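Local coordinates for aspartate aminotransferase (Thermotoga maritima, PDB 1O4S) that catalyses the pyridoxal 5'-phosphate-dependent transfer of the amino group of L-aspartate to 2-oxoglutarate, giving oxaloacetate and L-glutamate, at the interface of chains A and B. Residues are numbered along the deposited sequence; one frame, centred on the assembly and turned at random. Chains: chain A/B, Aspartate aminotransferase.

The interface of chains A and B. Residues chain A 55, 249-253; chain B 67, 70, 72-73, 281-282.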
ATOM      1  N   THR A  55     -17.447 -12.646   0.655  1.00 29.64           N
ATOM      2  CA  THR A  55     -17.787 -11.297   1.048  1.00 29.02           C
ATOM      3  C   THR A  55     -19.286 -11.286   1.334  1.00 28.98           C
ATOM      4  O   THR A  55     -20.066 -11.866   0.547  1.00 27.85           O
ATOM      5  CB  THR A  55     -17.418 -10.309  -0.089  1.00 28.68           C
ATOM      6  OG1 THR A  55     -15.994 -10.244  -0.208  1.00 28.47           O
ATOM      7  CG2 THR A  55     -17.839  -8.897   0.303  1.00 29.01           C
ATOM      8  N   SER A 249     -14.553 -11.739   6.361  1.00 30.87           N
ATOM      9  CA  SER A 249     -14.039 -12.497   5.241  1.00 30.40           C
ATOM     10  C   SER A 249     -13.860 -11.638   3.955  1.00 30.11           C
ATOM     11  O   SER A 249     -14.337 -11.996   2.871  1.00 30.74           O
ATOM     12  CB  SER A 249     -14.920 -13.706   4.991  1.00 30.60           C
ATOM     13  OG  SER A 249     -14.177 -14.663   4.277  1.00 32.68           O
ATOM     14  N   MET A 250     -13.175 -10.510   4.113  1.00 29.23           N
ATOM     15  CA  MET A 250     -12.960  -9.539   3.050  1.00 29.25           C
ATOM     16  C   MET A 250     -11.457  -9.381   2.740  1.00 28.94           C
ATOM     17  O   MET A 250     -11.023  -8.304   2.358  1.00 28.78           O
ATOM     18  CB  MET A 250     -13.595  -8.201   3.396  1.00 28.54           C
ATOM     19  CG  MET A 250     -15.139  -8.159   3.292  1.00 27.57           C
ATOM     20  SD  MET A 250     -15.877  -6.655   3.912  1.00 30.79           S
ATOM     21  CE  MET A 250     -15.067  -5.459   2.861  1.00 30.11           C
ATOM     22  N   THR A 251     -10.683 -10.462   2.860  1.00 28.97           N
ATOM     23  CA  THR A 251      -9.238 -10.377   2.665  1.00 28.77           C
ATOM     24  C   THR A 251      -8.777  -9.741   1.372  1.00 27.81           C
ATOM     25  O   THR A 251      -7.851  -8.951   1.383  1.00 28.63           O
ATOM     26  CB  THR A 251      -8.600 -11.767   2.802  1.00 29.16           C
ATOM     27  OG1 THR A 251      -9.367 -12.721   2.053  1.00 30.58           O
ATOM     28  CG2 THR A 251      -8.634 -12.257   4.262  1.00 31.37           C
ATOM     29  N   GLY A 252      -9.362 -10.096   0.247  1.00 27.95           N
ATOM     30  CA  GLY A 252      -8.944  -9.561  -1.044  1.00 28.61           C
ATOM     31  C   GLY A 252      -9.301  -8.103  -1.317  1.00 28.10           C
ATOM     32  O   GLY A 252      -8.867  -7.558  -2.293  1.00 27.30           O
ATOM     33  N   TRP A 253     -10.143  -7.497  -0.468  1.00 28.59           N
ATOM     34  CA  TRP A 253     -10.502  -6.082  -0.558  1.00 28.64           C
ATOM     35  C   TRP A 253      -9.358  -5.184  -0.145  1.00 29.11           C
ATOM     36  O   TRP A 253      -9.235  -4.072  -0.665  1.00 30.74           O
ATOM     37  CB  TRP A 253     -11.734  -5.758   0.316  1.00 28.62           C
ATOM     38  CG  TRP A 253     -12.980  -6.332  -0.248  1.00 27.27           C
ATOM     39  CD1 TRP A 253     -13.491  -7.539  -0.009  1.00 25.08           C
ATOM     40  CD2 TRP A 253     -13.829  -5.718  -1.205  1.00 26.89           C
ATOM     41  NE1 TRP A 253     -14.621  -7.737  -0.750  1.00 26.81           N
ATOM     42  CE2 TRP A 253     -14.859  -6.615  -1.490  1.00 26.78           C
ATOM     43  CE3 TRP A 253     -13.808  -4.502  -1.870  1.00 27.58           C
ATOM     44  CZ2 TRP A 253     -15.900  -6.326  -2.415  1.00 27.21           C
ATOM     45  CZ3 TRP A 253     -14.819  -4.225  -2.786  1.00 26.88           C
ATOM     46  CH2 TRP A 253     -15.851  -5.132  -3.041  1.00 26.84           C
TER
ATOM     47  N   LEU B  67     -17.335  -9.458  -8.998  1.00 30.39           N
ATOM     48  CA  LEU B  67     -17.909  -9.155  -7.687  1.00 32.17           C
ATOM     49  C   LEU B  67     -19.099 -10.009  -7.307  1.00 32.35           C
ATOM     50  O   LEU B  67     -19.241 -10.439  -6.151  1.00 31.75           O
ATOM     51  CB  LEU B  67     -18.394  -7.713  -7.630  1.00 32.65           C
ATOM     52  CG  LEU B  67     -17.545  -6.788  -6.842  1.00 34.87           C
ATOM     53  CD1 LEU B  67     -18.111  -5.388  -6.894  1.00 37.10           C
ATOM     54  CD2 LEU B  67     -17.479  -7.301  -5.408  1.00 38.28           C
ATOM     55  N   GLY B  70     -18.868 -13.087  -5.376  1.00 30.68           N
ATOM     56  CA  GLY B  70     -18.677 -12.898  -3.947  1.00 29.97           C
ATOM     57  C   GLY B  70     -17.345 -13.346  -3.356  1.00 29.10           C
ATOM     58  O   GLY B  70     -17.184 -13.289  -2.156  1.00 30.55           O
ATOM     59  N   VAL B  72     -13.641 -12.622  -2.894  1.00 27.30           N
ATOM     60  CA  VAL B  72     -12.662 -11.556  -2.973  1.00 26.18           C
ATOM     61  C   VAL B  72     -11.598 -11.902  -1.932  1.00 26.21           C
ATOM     62  O   VAL B  72     -11.698 -11.569  -0.736  1.00 25.93           O
ATOM     63  CB  VAL B  72     -13.308 -10.151  -2.788  1.00 26.39           C
ATOM     64  CG1 VAL B  72     -12.263  -9.066  -3.018  1.00 25.17           C
ATOM     65  CG2 VAL B  72     -14.507  -9.964  -3.720  1.00 24.85           C
ATOM     66  N   LYS B  73     -10.581 -12.591  -2.429  1.00 25.97           N
ATOM     67  CA  LYS B  73      -9.642 -13.298  -1.599  1.00 26.44           C
ATOM     68  C   LYS B  73      -8.234 -12.934  -1.970  1.00 26.64           C
ATOM     69  O   LYS B  73      -7.993 -12.315  -3.008  1.00 26.41           O
ATOM     70  CB  LYS B  73      -9.848 -14.825  -1.702  1.00 26.60           C
ATOM     71  CG  LYS B  73     -11.223 -15.309  -1.192  1.00 28.06           C
ATOM     72  CD  LYS B  73     -11.361 -15.062   0.348  1.00 31.90           C
ATOM     73  CE  LYS B  73     -12.714 -15.490   0.928  1.00 31.93           C
ATOM     74  NZ  LYS B  73     -13.042 -16.938   0.799  1.00 28.74           N
ATOM     75  N   THR B 281      -8.423  -7.477  -5.219  1.00 27.79           N
ATOM     76  CA  THR B 281      -8.640  -8.468  -6.278  1.00 28.38           C
ATOM     77  C   THR B 281      -9.590  -7.980  -7.351  1.00 28.01           C
ATOM     78  O   THR B 281      -9.400  -8.290  -8.536  1.00 27.75           O
ATOM     79  CB  THR B 281      -9.163  -9.787  -5.690  1.00 28.03           C
ATOM     80  OG1 THR B 281      -8.361 -10.137  -4.555  1.00 28.98           O
ATOM     81  CG2 THR B 281      -9.027 -10.933  -6.684  1.00 26.07           C
ATOM     82  N   VAL B 282     -10.645  -7.275  -6.940  1.00 27.86           N
ATOM     83  CA  VAL B 282     -11.543  -6.679  -7.923  1.00 27.74           C
ATOM     84  C   VAL B 282     -10.757  -5.809  -8.903  1.00 27.66           C
ATOM     85  O   VAL B 282     -10.943  -5.908 -10.116  1.00 27.19           O
ATOM     86  CB  VAL B 282     -12.725  -5.888  -7.284  1.00 27.17           C
ATOM     87  CG1 VAL B 282     -13.745  -5.519  -8.352  1.00 27.89           C
ATOM     88  CG2 VAL B 282     -13.387  -6.695  -6.178  1.00 27.46           C
TER
HETATM   89  O   HOH W   1     -14.219 -12.193   0.042  1.00 22.06           O
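B:Val72 lies over one face of the indole of A:Trp253. Its CG1 methyl sits 3.6 Å from the centroid of the five-membered ring, a CH-pi contact. This methyl is anti to the backbone N (chi1 -174°), which lets it reach both the pyrrole part of the indole and the backbone of A:Gly252. The B:Leu67 CD2 methyl touches the outer CZ2-CH2 rim of the six-membered ring, 3.5 Å from A:Trp253 CZ2, on the B:Val72 side. The two side chains cross at about a right angle. A:Met250 CE packs on the opposite face, so the ring is held between its own chain and the partner. Its rotation is further fixed at the edge. There A:Trp253 NE1 gives a nearly straight, in-plane hydrogen bond to the hydroxyl A:Thr55 OG1.

A:Thr55 OG1 also hydrogen-bonds to water 1 at 2.6 Å. The water bridges the subunits, joining A:Thr55 OG1 and A:Ser249 O to the backbone N and O of B:Val72. B:Val72 O also accepts from A:Gly252 N at 2.9 Å, with the donor well above the carbonyl plane. A:Gly252 O accepts from B:Thr281 N at 3.0 Å. The B:Thr281 hydroxyl OG1 donates a hydrogen bond to B:Lys73 O at 2.7 Å, tying the loop to the helix start. A:Thr55 N donates a hydrogen bond to B:Gly70 O. The bent chain of B:Lys73 runs past A:Thr251, its CD 3.5 Å from OG1.

The site belongs to the two-fold interface of the homodimer. Chain A supplies the 3-10 helix 251-253, just after the cofactor-binding A:Lys246, and the loop at A:Thr55. Chain B supplies the end of helix 57-68, the loop after it and the start of helix 281-290.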